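PDB 6IA5: phage-like element PBSX protein XepA from Bacillus subtilis, which is of unknown function but belongs to a prophage lytic cassette, forms a pentamer and probably binds the cytoplasmic membrane, without seeming to take part in host cell lysis. Local coordinates for the interface of chains A and B. Sequence-based numbering; all coordinates share one arbitrary frame. Chains: chain A/B, Phage-like element PBSX protein XepA.

The interface of chains A and B. Residues chain A 177, 204, 206, 274-276; chain B 221-222.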
# COMPACT_ATOMS: atom_id res chain seq x y z
N ASP A 177 31.13 4.35 0.46
CA ASP A 177 32.57 4.53 0.43
C ASP A 177 32.92 5.96 0.81
O ASP A 177 32.09 6.86 0.71
CB ASP A 177 33.12 4.17 -0.94
CG ASP A 177 33.04 2.68 -1.23
OD1 ASP A 177 32.67 1.90 -0.31
OD2 ASP A 177 33.38 2.30 -2.36
N GLU A 204 41.22 1.25 4.41
CA GLU A 204 42.42 0.79 3.74
C GLU A 204 43.43 1.93 3.66
O GLU A 204 43.07 3.05 3.31
CB GLU A 204 42.09 0.26 2.34
CG GLU A 204 43.21 -0.61 1.81
CD GLU A 204 43.11 -1.08 0.37
OE1 GLU A 204 41.96 -1.02 -0.18
OE2 GLU A 204 44.18 -1.52 -0.18
N TYR A 206 47.11 2.76 1.82
CA TYR A 206 47.91 2.26 0.71
C TYR A 206 48.54 3.42 -0.05
O TYR A 206 47.96 4.52 -0.13
CB TYR A 206 47.07 1.39 -0.23
CG TYR A 206 45.91 2.11 -0.88
CD1 TYR A 206 44.72 2.31 -0.20
CD2 TYR A 206 46.01 2.61 -2.18
CE1 TYR A 206 43.65 2.98 -0.78
CE2 TYR A 206 44.96 3.29 -2.78
CZ TYR A 206 43.77 3.46 -2.08
OH TYR A 206 42.72 4.12 -2.64
N LYS A 274 41.16 5.31 2.44
CA LYS A 274 39.78 5.26 1.99
C LYS A 274 39.11 4.09 2.70
O LYS A 274 39.77 3.12 3.05
CB LYS A 274 39.74 5.00 0.47
CG LYS A 274 40.47 6.03 -0.37
CD LYS A 274 40.16 5.91 -1.84
CE LYS A 274 40.88 6.96 -2.67
NZ LYS A 274 40.71 6.69 -4.13
N GLY A 275 37.81 4.22 2.91
CA GLY A 275 37.09 3.19 3.63
C GLY A 275 35.68 2.95 3.09
O GLY A 275 35.18 3.68 2.23
N THR A 276 35.06 1.93 3.68
CA THR A 276 33.68 1.57 3.44
C THR A 276 32.99 1.47 4.79
O THR A 276 33.44 0.70 5.65
CB THR A 276 33.58 0.24 2.68
OG1 THR A 276 34.33 0.36 1.46
CG2 THR A 276 32.14 -0.18 2.44
N VAL B 221 38.76 -0.73 -1.10
CA VAL B 221 38.61 0.34 -2.06
C VAL B 221 39.73 0.35 -3.10
O VAL B 221 39.47 0.63 -4.25
CB VAL B 221 38.45 1.70 -1.35
CG1 VAL B 221 38.37 2.85 -2.36
CG2 VAL B 221 37.21 1.69 -0.46
N SER B 222 40.97 -0.00 -2.72
CA SER B 222 42.08 0.13 -3.65
C SER B 222 42.03 -0.93 -4.74
O SER B 222 42.63 -0.74 -5.79
CB SER B 222 43.42 0.09 -2.95
OG SER B 222 43.80 -1.25 -2.69
O HOH W 1 41.78 -3.35 -1.58
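The carboxylate of A:Glu204 clasps B:Ser222 by both its backbone and its side chain. The amide N of B:Ser222 donates a nearly straight hydrogen bond to A:Glu204 OE1 (2.9 Å, 163° at the hydrogen), arriving on the syn side but tilted from the carboxylate plane. The hydroxyl B:Ser222 OG gives a short hydrogen bond to the other carboxylate oxygen, A:Glu204 OE2 (2.5 Å), again syn and somewhat closer to the plane. Two anchors on one carboxylate should restrict the rotation of this group and of the serine hydroxyl. Water 1 adds a bridge, lying 2.7 Å from A:Glu204 OE1 and also bonded to B:Ser222 OG.

While OG points to the glutamate, CB of the same B:Ser222 sits over the centre of one face of the A:Tyr206 ring, 3.4 Å from the centroid, in a CH-pi contact. The tyrosine CG lies between its backbone N and carbonyl carbon (chi1 61°), which places the ring beside the serine, and chi2 of -81° turns its face to CB.

B:Val221 makes the neighbouring apolar contact. Its CG1 packs on the aliphatic stem of A:Lys274, 3.6 Å from CD and slightly farther from CB, the two side chains meeting at about a right angle. The extended lysine chain runs past the valine, offering CB and CD to CG1, while NZ lies beyond the contact. The second branch, CG2, points along strand 271-278 towards A:Thr276 OG1 (3.7 Å) and the carbonyl oxygen of A:Gly275.

In the second shell, A:Thr276 OG1 donates to A:Asp177 OD1 (2.9 Å) from above the carboxylate plane, tying strand 271-278 to strand 175-179, and may steady the threonine hydroxyl against which B:Val221 CG2 rests. A loop of one subunit is thus docked on the strands of its neighbour through a polar serine grip flanked by valine packing, a local part of the subunit interface in the XepA pentamer.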